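Local coordinates for protein lysine-sensitive aspartokinase 3 (Escherichia coli, PDB 2J0X) that catalyses the ATP-dependent phosphorylation of L-aspartate to 4-phospho-L-aspartate, the first step toward L-lysine, and is allosterically inhibited by lysine, at residues His335-Asp340 with Thr356-Thr361; Gln308-Leu313 with Glu384-Val389; Asn32-Val37 with Arg173-Leu178. All coordinates share one frame; numbering follows the deposited sequence.

Interaction 1 (His335-Asp340 with Thr356-Thr361); sequences HNISVD and TGSTST. With LYS (lysine), chain F.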
ATOM      1  N   HIS A 335       8.720 -10.491  -5.990  1.00 38.19           N
ATOM      2  CA  HIS A 335       8.846 -11.754  -5.273  1.00 36.33           C
ATOM      3  C   HIS A 335       7.595 -12.631  -5.361  1.00 39.61           C
ATOM      4  O   HIS A 335       7.395 -13.535  -4.544  1.00 25.69           O
ATOM      5  CB  HIS A 335       9.191 -11.487  -3.808  1.00 33.74           C
ATOM      6  CG  HIS A 335      10.659 -11.352  -3.551  1.00 52.37           C
ATOM      7  ND1 HIS A 335      11.424 -12.380  -3.043  1.00 46.73           N
ATOM      8  CD2 HIS A 335      11.510 -10.317  -3.752  1.00 60.41           C
ATOM      9  CE1 HIS A 335      12.680 -11.986  -2.941  1.00 33.09           C
ATOM     10  NE2 HIS A 335      12.760 -10.737  -3.365  1.00 46.22           N
ATOM     11  N   ASN A 336       6.758 -12.357  -6.356  1.00 43.88           N
ATOM     12  CA  ASN A 336       5.534 -13.122  -6.572  1.00 36.75           C
ATOM     13  C   ASN A 336       4.586 -13.162  -5.387  1.00 35.39           C
ATOM     14  O   ASN A 336       4.164 -14.233  -4.967  1.00 32.43           O
ATOM     15  CB  ASN A 336       5.867 -14.558  -6.970  1.00 32.82           C
ATOM     16  CG  ASN A 336       6.395 -14.660  -8.377  1.00 52.97           C
ATOM     17  OD1 ASN A 336       5.783 -14.153  -9.318  1.00 56.74           O
ATOM     18  ND2 ASN A 336       7.533 -15.323  -8.536  1.00 70.16           N
ATOM     19  N   ILE A 337       4.246 -12.003  -4.847  1.00 40.96           N
ATOM     20  CA  ILE A 337       3.326 -11.971  -3.727  1.00 35.88           C
ATOM     21  C   ILE A 337       2.203 -10.979  -3.976  1.00 32.39           C
ATOM     22  O   ILE A 337       2.398  -9.904  -4.548  1.00 38.03           O
ATOM     23  CB  ILE A 337       4.049 -11.641  -2.394  1.00 34.41           C
ATOM     24  CG1 ILE A 337       4.863 -12.851  -1.948  1.00 36.73           C
ATOM     25  CG2 ILE A 337       3.038 -11.274  -1.306  1.00 24.47           C
ATOM     26  CD1 ILE A 337       5.432 -12.714  -0.553  1.00 49.84           C
ATOM     27  N   SER A 338       1.012 -11.375  -3.557  1.00 29.54           N
ATOM     28  CA  SER A 338      -0.161 -10.546  -3.702  1.00 29.17           C
ATOM     29  C   SER A 338      -0.535 -10.051  -2.310  1.00 28.82           C
ATOM     30  O   SER A 338      -0.646 -10.836  -1.365  1.00 24.18           O
ATOM     31  CB  SER A 338      -1.304 -11.362  -4.299  1.00 22.43           C
ATOM     32  OG  SER A 338      -2.427 -10.543  -4.552  1.00 43.53           O
ATOM     33  N   VAL A 339      -0.704  -8.742  -2.181  1.00 23.53           N
ATOM     34  CA  VAL A 339      -1.061  -8.163  -0.904  1.00 25.11           C
ATOM     35  C   VAL A 339      -2.575  -8.144  -0.764  1.00 24.89           C
ATOM     36  O   VAL A 339      -3.289  -7.785  -1.695  1.00 19.02           O
ATOM     37  CB  VAL A 339      -0.515  -6.712  -0.776  1.00 33.23           C
ATOM     38  CG1 VAL A 339      -0.954  -6.093   0.542  1.00 13.95           C
ATOM     39  CG2 VAL A 339       1.007  -6.721  -0.862  1.00 44.23           C
ATOM     40  N   ASP A 340      -3.070  -8.548   0.399  1.00 30.97           N
ATOM     41  CA  ASP A 340      -4.508  -8.529   0.638  1.00 29.11           C
ATOM     42  C   ASP A 340      -4.868  -7.277   1.447  1.00 26.46           C
ATOM     43  O   ASP A 340      -5.230  -6.243   0.882  1.00 34.31           O
ATOM     44  CB  ASP A 340      -4.950  -9.800   1.384  1.00 20.47           C
ATOM     45  CG  ASP A 340      -6.476  -9.956   1.445  1.00 33.09           C
ATOM     46  OD1 ASP A 340      -7.186  -9.341   0.620  1.00 45.71           O
ATOM     47  OD2 ASP A 340      -6.974 -10.713   2.306  1.00 37.96           O
ATOM     48  N   THR A 356      -4.016 -16.713  -1.976  1.00 49.23           N
ATOM     49  CA  THR A 356      -4.617 -17.175  -3.220  1.00 51.17           C
ATOM     50  C   THR A 356      -3.891 -16.646  -4.462  1.00 59.09           C
ATOM     51  O   THR A 356      -3.615 -17.402  -5.396  1.00 66.71           O
ATOM     52  CB  THR A 356      -6.111 -16.777  -3.278  1.00 44.58           C
ATOM     53  OG1 THR A 356      -6.822 -17.436  -2.223  1.00 43.77           O
ATOM     54  CG2 THR A 356      -6.729 -17.170  -4.606  1.00 24.44           C
ATOM     55  N   GLY A 357      -3.575 -15.354  -4.473  1.00 54.59           N
ATOM     56  CA  GLY A 357      -2.892 -14.779  -5.620  1.00 54.23           C
ATOM     57  C   GLY A 357      -1.374 -14.844  -5.577  1.00 59.06           C
ATOM     58  O   GLY A 357      -0.707 -14.127  -6.323  1.00 62.39           O
ATOM     59  N   SER A 358      -0.832 -15.705  -4.715  1.00 63.08           N
ATOM     60  CA  SER A 358       0.617 -15.878  -4.562  1.00 61.79           C
ATOM     61  C   SER A 358       1.008 -17.317  -4.886  1.00 64.85           C
ATOM     62  O   SER A 358       0.355 -18.254  -4.426  1.00 65.90           O
ATOM     63  CB  SER A 358       1.034 -15.561  -3.126  1.00 54.99           C
ATOM     64  OG  SER A 358       0.518 -14.313  -2.705  1.00 45.05           O
ATOM     65  N   THR A 359       2.079 -17.497  -5.656  1.00 73.55           N
ATOM     66  CA  THR A 359       2.526 -18.842  -6.033  1.00 78.70           C
ATOM     67  C   THR A 359       2.856 -19.746  -4.852  1.00 84.93           C
ATOM     68  O   THR A 359       3.620 -19.375  -3.956  1.00 82.15           O
ATOM     69  CB  THR A 359       3.765 -18.815  -6.959  1.00 69.25           C
ATOM     70  OG1 THR A 359       4.780 -17.983  -6.384  1.00 61.32           O
ATOM     71  CG2 THR A 359       3.392 -18.308  -8.342  1.00 64.87           C
ATOM     72  N   SER A 360       2.276 -20.942  -4.878  1.00 88.59           N
ATOM     73  CA  SER A 360       2.482 -21.938  -3.838  1.00 93.09           C
ATOM     74  C   SER A 360       3.785 -22.700  -4.088  1.00 94.83           C
ATOM     75  O   SER A 360       3.966 -23.824  -3.612  1.00 95.02           O
ATOM     76  CB  SER A 360       1.299 -22.909  -3.815  1.00 97.93           C
ATOM     77  OG  SER A 360       1.438 -23.869  -2.782  1.00111.43           O
ATOM     78  N   THR A 361       4.690 -22.076  -4.839  1.00 98.16           N
ATOM     79  CA  THR A 361       5.983 -22.675  -5.160  1.00102.37           C
ATOM     80  C   THR A 361       6.911 -22.636  -3.948  1.00103.88           C
ATOM     81  O   THR A 361       7.743 -21.735  -3.815  1.00106.17           O
ATOM     82  CB  THR A 361       6.672 -21.933  -6.339  1.00104.24           C
ATOM     83  OG1 THR A 361       5.836 -21.997  -7.502  1.00107.59           O
ATOM     84  CG2 THR A 361       8.025 -22.565  -6.658  1.00103.33           C
TER
HETATM   85  N   LYS F1450      -3.307  -8.176  -4.319  1.00 33.99           N
HETATM   86  CA  LYS F1450      -3.107  -6.834  -4.871  1.00 39.51           C
HETATM   87  C   LYS F1450      -1.616  -6.563  -5.107  1.00 45.23           C
HETATM   88  O   LYS F1450      -1.213  -5.525  -5.648  1.00 49.38           O
HETATM   89  CB  LYS F1450      -3.709  -5.786  -3.930  1.00 37.11           C
HETATM   90  CG  LYS F1450      -5.136  -5.993  -3.438  1.00 18.09           C
HETATM   91  CD  LYS F1450      -5.541  -4.917  -2.433  1.00 14.28           C
HETATM   92  CE  LYS F1450      -6.957  -5.063  -1.891  1.00 27.32           C
HETATM   93  NZ  LYS F1450      -7.148  -6.204  -0.947  1.00 19.38           N
HETATM   94  OXT LYS F1450      -0.735  -7.470  -4.733  1.00 56.40           O
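A single side-chain-to-backbone hydrogen bond ties a helix-to-strand turn of the ACT regulatory domain to the loop that follows strand 348-354: the amide N of Ser338 meets OG of Ser358 at 3.1 Å and nearly straight, with an N-H...O angle of 165°. The Ser358 hydroxyl lies beside its own backbone N, anti to the carbonyl carbon (chi1 -50°), and is also hydrogen-bonded to Asp354 O, a loop group bridging Ser338 and the end of strand 348-354. On the 335-340 side, Asn336 takes positive phi as the C-prime residue of a Schellman motif that closes helix 324-334. CB of Asn336 then rests against OG1 of Thr359 at 3.6 Å, while CB of Ser338 lies 3.5 Å from Gly357 O. Beyond this anchor comes the inhibitor site shared between subunits. Ser338 OG, anti to its amide nitrogen, accepts from the amino group of the bound lysine and lies within hydrogen-bonding distance of Asp354 OD2 and of Ser321 O of the second subunit. The ligand's amino N also donates to Val339 O, and Val339 N donates to carboxylate OXT at 2.9 Å. At the far end, lysine NZ donates to the backbone O of Asp340 at 2.7 Å.

Interaction 2 (Gln308-Leu313 with Glu384-Val389); sequences QTLLTL and EGLALV
Gln308 lays the aliphatic start of its side chain over the backbone of the neighbouring strand, with CB 3.5 Å from Leu386 O and CG 4.0 Å from CB of Leu388. These two strands, 299-314 and 379-393, are adjacent and antiparallel in the six-stranded sheet of the ACT region, which is required for homodimerization. Gln308 and Leu386 form a hydrogen-bonded antiparallel pair. Gln308 N gives a straight bond of 2.6 Å to Leu386 O, whereas the return bond from Leu386 N to Gln308 O is longer, at 3.2 Å, and bent to 142° at the hydrogen. The chain turns a corner at Gly385, whose positive phi suits glycine, and the short segments 308-313 and 386-389 run at 102° to each other, consistent with that corner. Pairing resumes on the other side of the corner, where Leu310 bonds through its backbone to Glu383. Beside this pair, Leu386 swings CD1 across Leu310, 3.6 Å from Leu310 CB and almost as close to Leu310 CD1; Arg416 touches both leucines, and Leu430 of strand 426-432 packs on Leu386. Nearer solvent, Thr309 and Glu384 run side by side and point the same way. With CG2 anti to the backbone N (OG1 at chi1 -62°), Thr309 brings both branches against one methylene, Glu384 CG, which lies 3.3 Å from OG1.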
ATOM      1  N   GLN A 308      -3.513 -16.377   8.408  1.00 38.24           N
ATOM      2  CA  GLN A 308      -3.068 -15.274   7.568  1.00 41.82           C
ATOM      3  C   GLN A 308      -1.790 -14.742   8.207  1.00 42.40           C
ATOM      4  O   GLN A 308      -1.684 -14.672   9.435  1.00 37.97           O
ATOM      5  CB  GLN A 308      -4.141 -14.183   7.522  1.00 26.98           C
ATOM      6  CG  GLN A 308      -5.476 -14.649   6.957  1.00 22.02           C
ATOM      7  CD  GLN A 308      -5.449 -14.836   5.449  1.00 42.46           C
ATOM      8  OE1 GLN A 308      -5.235 -13.886   4.686  1.00 47.24           O
ATOM      9  NE2 GLN A 308      -5.674 -16.065   5.010  1.00 46.26           N
ATOM     10  N   THR A 309      -0.824 -14.372   7.376  1.00 36.03           N
ATOM     11  CA  THR A 309       0.442 -13.871   7.875  1.00 27.67           C
ATOM     12  C   THR A 309       0.458 -12.352   7.801  1.00 26.44           C
ATOM     13  O   THR A 309       0.181 -11.764   6.750  1.00 30.60           O
ATOM     14  CB  THR A 309       1.600 -14.511   7.069  1.00 27.53           C
ATOM     15  OG1 THR A 309       1.576 -15.935   7.272  1.00 17.26           O
ATOM     16  CG2 THR A 309       2.947 -13.956   7.500  1.00 18.69           C
ATOM     17  N   LEU A 310       0.762 -11.733   8.939  1.00 25.64           N
ATOM     18  CA  LEU A 310       0.809 -10.283   9.067  1.00 30.46           C
ATOM     19  C   LEU A 310       2.230  -9.753   8.985  1.00 36.23           C
ATOM     20  O   LEU A 310       3.055 -10.036   9.851  1.00 38.21           O
ATOM     21  CB  LEU A 310       0.210  -9.855  10.410  1.00 24.06           C
ATOM     22  CG  LEU A 310      -0.742  -8.651  10.467  1.00 23.90           C
ATOM     23  CD1 LEU A 310      -0.624  -8.036  11.858  1.00 16.48           C
ATOM     24  CD2 LEU A 310      -0.412  -7.611   9.402  1.00 21.85           C
ATOM     25  N   LEU A 311       2.502  -8.968   7.949  1.00 44.18           N
ATOM     26  CA  LEU A 311       3.815  -8.378   7.761  1.00 39.40           C
ATOM     27  C   LEU A 311       3.731  -6.911   8.190  1.00 37.84           C
ATOM     28  O   LEU A 311       2.941  -6.136   7.638  1.00 44.63           O
ATOM     29  CB  LEU A 311       4.223  -8.475   6.286  1.00 28.53           C
ATOM     30  CG  LEU A 311       5.717  -8.611   6.009  1.00 34.90           C
ATOM     31  CD1 LEU A 311       6.076 -10.078   5.982  1.00 36.06           C
ATOM     32  CD2 LEU A 311       6.062  -7.972   4.688  1.00 37.04           C
ATOM     33  N   THR A 312       4.523  -6.536   9.188  1.00 33.20           N
ATOM     34  CA  THR A 312       4.534  -5.154   9.658  1.00 28.84           C
ATOM     35  C   THR A 312       5.840  -4.467   9.265  1.00 32.57           C
ATOM     36  O   THR A 312       6.921  -4.918   9.644  1.00 28.92           O
ATOM     37  CB  THR A 312       4.386  -5.082  11.171  1.00 17.32           C
ATOM     38  OG1 THR A 312       3.213  -5.800  11.581  1.00 17.72           O
ATOM     39  CG2 THR A 312       4.246  -3.650  11.593  1.00 23.33           C
ATOM     40  N   LEU A 313       5.730  -3.375   8.511  1.00 35.58           N
ATOM     41  CA  LEU A 313       6.901  -2.636   8.054  1.00 32.66           C
ATOM     42  C   LEU A 313       7.043  -1.298   8.763  1.00 36.47           C
ATOM     43  O   LEU A 313       6.216  -0.402   8.590  1.00 47.45           O
ATOM     44  CB  LEU A 313       6.805  -2.437   6.548  1.00 36.35           C
ATOM     45  CG  LEU A 313       6.412  -3.717   5.806  1.00 31.54           C
ATOM     46  CD1 LEU A 313       6.561  -3.500   4.315  1.00 10.17           C
ATOM     47  CD2 LEU A 313       7.296  -4.868   6.261  1.00 37.67           C
ATOM     48  N   GLU A 384       2.252 -14.875  12.125  1.00 42.01           N
ATOM     49  CA  GLU A 384       1.456 -15.858  11.391  1.00 40.51           C
ATOM     50  C   GLU A 384       0.399 -16.435  12.324  1.00 38.09           C
ATOM     51  O   GLU A 384       0.454 -16.245  13.535  1.00 28.19           O
ATOM     52  CB  GLU A 384       2.326 -17.006  10.875  1.00 39.51           C
ATOM     53  CG  GLU A 384       3.451 -16.584   9.953  1.00 51.70           C
ATOM     54  CD  GLU A 384       4.247 -17.765   9.434  1.00 52.53           C
ATOM     55  OE1 GLU A 384       4.627 -18.629  10.251  1.00 61.98           O
ATOM     56  OE2 GLU A 384       4.501 -17.827   8.212  1.00 58.74           O
ATOM     57  N   GLY A 385      -0.570 -17.143  11.758  1.00 47.48           N
ATOM     58  CA  GLY A 385      -1.605 -17.736  12.584  1.00 48.28           C
ATOM     59  C   GLY A 385      -2.768 -16.819  12.902  1.00 44.98           C
ATOM     60  O   GLY A 385      -3.622 -17.150  13.720  1.00 39.21           O
ATOM     61  N   LEU A 386      -2.802 -15.653  12.273  1.00 47.78           N
ATOM     62  CA  LEU A 386      -3.902 -14.731  12.498  1.00 47.62           C
ATOM     63  C   LEU A 386      -5.042 -15.181  11.608  1.00 47.23           C
ATOM     64  O   LEU A 386      -4.812 -15.824  10.585  1.00 53.59           O
ATOM     65  CB  LEU A 386      -3.487 -13.313  12.132  1.00 47.94           C
ATOM     66  CG  LEU A 386      -2.720 -12.634  13.250  1.00 41.53           C
ATOM     67  CD1 LEU A 386      -2.111 -11.332  12.767  1.00 45.94           C
ATOM     68  CD2 LEU A 386      -3.679 -12.415  14.402  1.00 29.35           C
ATOM     69  N   ALA A 387      -6.271 -14.857  11.996  1.00 38.92           N
ATOM     70  CA  ALA A 387      -7.428 -15.237  11.190  1.00 36.10           C
ATOM     71  C   ALA A 387      -8.209 -14.012  10.758  1.00 41.68           C
ATOM     72  O   ALA A 387      -8.525 -13.139  11.571  1.00 45.01           O
ATOM     73  CB  ALA A 387      -8.330 -16.172  11.962  1.00 31.06           C
ATOM     74  N   LEU A 388      -8.511 -13.947   9.469  1.00 41.32           N
ATOM     75  CA  LEU A 388      -9.261 -12.826   8.927  1.00 38.34           C
ATOM     76  C   LEU A 388     -10.752 -13.087   9.082  1.00 38.42           C
ATOM     77  O   LEU A 388     -11.244 -14.139   8.691  1.00 49.39           O
ATOM     78  CB  LEU A 388      -8.944 -12.637   7.444  1.00 24.40           C
ATOM     79  CG  LEU A 388      -9.827 -11.616   6.729  1.00 19.04           C
ATOM     80  CD1 LEU A 388      -9.333 -10.231   7.049  1.00 25.97           C
ATOM     81  CD2 LEU A 388      -9.787 -11.827   5.229  1.00 36.41           C
ATOM     82  N   VAL A 389     -11.465 -12.143   9.682  1.00 32.89           N
ATOM     83  CA  VAL A 389     -12.914 -12.267   9.834  1.00 32.19           C
ATOM     84  C   VAL A 389     -13.498 -11.081   9.092  1.00 34.71           C
ATOM     85  O   VAL A 389     -13.091  -9.940   9.324  1.00 38.95           O
ATOM     86  CB  VAL A 389     -13.392 -12.164  11.291  1.00 41.56           C
ATOM     87  CG1 VAL A 389     -14.928 -12.070  11.307  1.00 13.88           C
ATOM     88  CG2 VAL A 389     -12.912 -13.370  12.103  1.00 38.27           C
TER

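Interaction 3 (Asn32-Val37 with Arg173-Leu178); sequences NVRLVV and RLNEGL
The guanidinium of Arg34 has Asn175 ND2 at its edge, near its plane, while the carbonyl oxygens of Leu174 and Gly177 approach it obliquely. Leu174 O is its shared acceptor: NH1 at 2.9 Å and NH2 at 3.0 Å both donate to it, each bond weak because the N-H directions are well off line, at 125° and 122°. The arginine chain bends at chi2 and again at chi3, which turns the charged end from the strand to the last turn of helix 159-176. A positive group set on a carbonyl at this C-terminal end would probably interact favourably with the helix dipole. Gly177, with positive phi, leads the chain out of the helix, and Leu178 follows with CG anti to the backbone N (chi1 -178°). Its CD1 sits over the backbone of the strand, 3.6 Å from Arg34 CA and from Val33 O, and also meets Val36 CG2 at 4.3 Å. On the more buried side, Leu174 CD2 packs against Leu35 CB at 4.1 Å, with Leu212 touching both leucines. Strand 33-38 then pairs in parallel with strand 178-188, Arg34 and Val36 both bonding to Val179, in the layered alpha/beta fold of the amino acid kinase family.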
ATOM      1  N   ASN A  32     -34.101 -25.977 -20.278  1.00 29.08           N
ATOM      2  CA  ASN A  32     -33.790 -24.645 -20.780  1.00 34.17           C
ATOM      3  C   ASN A  32     -32.329 -24.399 -21.129  1.00 40.04           C
ATOM      4  O   ASN A  32     -32.004 -23.409 -21.797  1.00 39.84           O
ATOM      5  CB  ASN A  32     -34.257 -23.583 -19.785  1.00 29.55           C
ATOM      6  CG  ASN A  32     -35.763 -23.470 -19.717  1.00 34.02           C
ATOM      7  OD1 ASN A  32     -36.453 -23.655 -20.719  1.00 54.70           O
ATOM      8  ND2 ASN A  32     -36.282 -23.140 -18.542  1.00 21.98           N
ATOM      9  N   VAL A  33     -31.436 -25.274 -20.679  1.00 38.38           N
ATOM     10  CA  VAL A  33     -30.035 -25.068 -21.012  1.00 38.52           C
ATOM     11  C   VAL A  33     -29.852 -25.565 -22.438  1.00 35.66           C
ATOM     12  O   VAL A  33     -30.166 -26.706 -22.763  1.00 28.72           O
ATOM     13  CB  VAL A  33     -29.074 -25.802 -20.024  1.00 35.03           C
ATOM     14  CG1 VAL A  33     -29.626 -25.691 -18.604  1.00 20.99           C
ATOM     15  CG2 VAL A  33     -28.869 -27.244 -20.428  1.00 38.15           C
ATOM     16  N   ARG A  34     -29.387 -24.680 -23.305  1.00 37.27           N
ATOM     17  CA  ARG A  34     -29.192 -25.054 -24.687  1.00 40.74           C
ATOM     18  C   ARG A  34     -27.796 -24.682 -25.138  1.00 41.01           C
ATOM     19  O   ARG A  34     -27.395 -24.959 -26.272  1.00 45.60           O
ATOM     20  CB  ARG A  34     -30.264 -24.391 -25.553  1.00 54.72           C
ATOM     21  CG  ARG A  34     -31.604 -25.108 -25.467  1.00 58.77           C
ATOM     22  CD  ARG A  34     -32.768 -24.142 -25.311  1.00 64.13           C
ATOM     23  NE  ARG A  34     -32.832 -23.144 -26.376  1.00 75.78           N
ATOM     24  CZ  ARG A  34     -32.773 -23.422 -27.676  1.00 74.17           C
ATOM     25  NH1 ARG A  34     -32.638 -24.676 -28.091  1.00 66.78           N
ATOM     26  NH2 ARG A  34     -32.870 -22.441 -28.564  1.00 70.97           N
ATOM     27  N   LEU A  35     -27.050 -24.067 -24.229  1.00 33.92           N
ATOM     28  CA  LEU A  35     -25.684 -23.673 -24.515  1.00 30.67           C
ATOM     29  C   LEU A  35     -24.816 -24.137 -23.359  1.00 28.20           C
ATOM     30  O   LEU A  35     -25.075 -23.805 -22.211  1.00 26.75           O
ATOM     31  CB  LEU A  35     -25.590 -22.156 -24.665  1.00 35.83           C
ATOM     32  CG  LEU A  35     -24.192 -21.660 -25.020  1.00 47.57           C
ATOM     33  CD1 LEU A  35     -23.666 -22.445 -26.218  1.00 49.86           C
ATOM     34  CD2 LEU A  35     -24.234 -20.170 -25.308  1.00 41.93           C
ATOM     35  N   VAL A  36     -23.798 -24.928 -23.659  1.00 36.38           N
ATOM     36  CA  VAL A  36     -22.908 -25.412 -22.615  1.00 36.95           C
ATOM     37  C   VAL A  36     -21.477 -25.029 -22.943  1.00 33.93           C
ATOM     38  O   VAL A  36     -20.965 -25.325 -24.032  1.00 26.95           O
ATOM     39  CB  VAL A  36     -22.988 -26.942 -22.449  1.00 44.34           C
ATOM     40  CG1 VAL A  36     -22.136 -27.372 -21.260  1.00 30.94           C
ATOM     41  CG2 VAL A  36     -24.443 -27.373 -22.259  1.00 47.79           C
ATOM     42  N   VAL A  37     -20.843 -24.360 -21.989  1.00 28.35           N
ATOM     43  CA  VAL A  37     -19.473 -23.908 -22.142  1.00 22.06           C
ATOM     44  C   VAL A  37     -18.571 -24.760 -21.266  1.00 16.27           C
ATOM     45  O   VAL A  37     -18.810 -24.914 -20.074  1.00 21.36           O
ATOM     46  CB  VAL A  37     -19.370 -22.446 -21.738  1.00 21.59           C
ATOM     47  CG1 VAL A  37     -18.024 -21.881 -22.155  1.00 18.04           C
ATOM     48  CG2 VAL A  37     -20.523 -21.677 -22.372  1.00  5.81           C
ATOM     49  N   ARG A 173     -27.741 -21.885 -34.722  1.00 53.87           N
ATOM     50  CA  ARG A 173     -27.499 -23.266 -34.310  1.00 51.73           C
ATOM     51  C   ARG A 173     -28.254 -23.616 -33.029  1.00 54.17           C
ATOM     52  O   ARG A 173     -28.735 -24.740 -32.872  1.00 52.31           O
ATOM     53  CB  ARG A 173     -26.003 -23.524 -34.110  1.00 44.79           C
ATOM     54  CG  ARG A 173     -25.163 -23.447 -35.384  1.00 52.66           C
ATOM     55  CD  ARG A 173     -25.557 -24.514 -36.397  1.00 53.36           C
ATOM     56  NE  ARG A 173     -26.707 -24.131 -37.218  1.00 63.08           N
ATOM     57  CZ  ARG A 173     -26.685 -23.157 -38.124  1.00 62.39           C
ATOM     58  NH1 ARG A 173     -25.573 -22.464 -38.326  1.00 55.18           N
ATOM     59  NH2 ARG A 173     -27.770 -22.884 -38.841  1.00 61.95           N
ATOM     60  N   LEU A 174     -28.357 -22.663 -32.106  1.00 51.72           N
ATOM     61  CA  LEU A 174     -29.082 -22.914 -30.867  1.00 49.40           C
ATOM     62  C   LEU A 174     -30.539 -23.247 -31.180  1.00 51.41           C
ATOM     63  O   LEU A 174     -31.173 -24.017 -30.462  1.00 49.07           O
ATOM     64  CB  LEU A 174     -29.014 -21.696 -29.945  1.00 45.92           C
ATOM     65  CG  LEU A 174     -27.649 -21.424 -29.316  1.00 54.36           C
ATOM     66  CD1 LEU A 174     -27.669 -20.076 -28.622  1.00 54.53           C
ATOM     67  CD2 LEU A 174     -27.312 -22.534 -28.337  1.00 36.70           C
ATOM     68  N   ASN A 175     -31.068 -22.669 -32.255  1.00 50.59           N
ATOM     69  CA  ASN A 175     -32.445 -22.941 -32.641  1.00 43.05           C
ATOM     70  C   ASN A 175     -32.600 -24.385 -33.092  1.00 44.76           C
ATOM     71  O   ASN A 175     -33.643 -24.994 -32.870  1.00 40.89           O
ATOM     72  CB  ASN A 175     -32.890 -21.989 -33.747  1.00 39.63           C
ATOM     73  CG  ASN A 175     -33.416 -20.677 -33.204  1.00 51.81           C
ATOM     74  OD1 ASN A 175     -33.734 -19.766 -33.960  1.00 64.37           O
ATOM     75  ND2 ASN A 175     -33.520 -20.578 -31.884  1.00 58.54           N
ATOM     76  N   GLU A 176     -31.562 -24.936 -33.720  1.00 48.36           N
ATOM     77  CA  GLU A 176     -31.595 -26.326 -34.178  1.00 40.24           C
ATOM     78  C   GLU A 176     -31.621 -27.238 -32.965  1.00 39.26           C
ATOM     79  O   GLU A 176     -32.036 -28.383 -33.061  1.00 38.50           O
ATOM     80  CB  GLU A 176     -30.351 -26.688 -34.998  1.00 40.68           C
ATOM     81  CG  GLU A 176     -30.118 -25.894 -36.276  1.00 59.92           C
ATOM     82  CD  GLU A 176     -28.828 -26.302 -36.989  1.00 59.14           C
ATOM     83  OE1 GLU A 176     -27.769 -26.320 -36.328  1.00 63.12           O
ATOM     84  OE2 GLU A 176     -28.866 -26.601 -38.204  1.00 50.25           O
ATOM     85  N   GLY A 177     -31.149 -26.735 -31.831  1.00 47.22           N
ATOM     86  CA  GLY A 177     -31.130 -27.544 -30.627  1.00 52.07           C
ATOM     87  C   GLY A 177     -29.970 -27.223 -29.706  1.00 57.55           C
ATOM     88  O   GLY A 177     -29.446 -26.105 -29.725  1.00 70.73           O
ATOM     89  N   LEU A 178     -29.573 -28.208 -28.904  1.00 50.61           N
ATOM     90  CA  LEU A 178     -28.475 -28.061 -27.946  1.00 47.82           C
ATOM     91  C   LEU A 178     -27.118 -27.794 -28.605  1.00 56.12           C
ATOM     92  O   LEU A 178     -26.784 -28.414 -29.619  1.00 60.94           O
ATOM     93  CB  LEU A 178     -28.364 -29.324 -27.095  1.00 23.45           C
ATOM     94  CG  LEU A 178     -27.277 -29.278 -26.022  1.00 32.85           C
ATOM     95  CD1 LEU A 178     -27.717 -28.346 -24.899  1.00 29.03           C
ATOM     96  CD2 LEU A 178     -27.016 -30.668 -25.476  1.00 26.31           C
TER

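In the fold
Interactions 1 and 2 both reach the same ACT sheet, their centres 14 Å apart, and 335-340 with 356-361 is nested within the chain loop closed by 308-313 with 384-389. They meet where Asp340 OD2 packs on Leu388 CD2 at 4.2 Å, which brings Leu388 up against a residue of the inhibitor site; the side chain of Leu388 is about 9 Å from a bound lysine. Gly357 of interaction 1 lies about 8 Å from the side chain of Arg198, a substrate-binding residue. Interaction 3 is in the kinase domain, with centres 39 and 47 Å from interactions 1 and 2; there the side chain of Val36 is about 4 Å from that of Phe9, of the ATP site, and about 13 Å from bound aspartate.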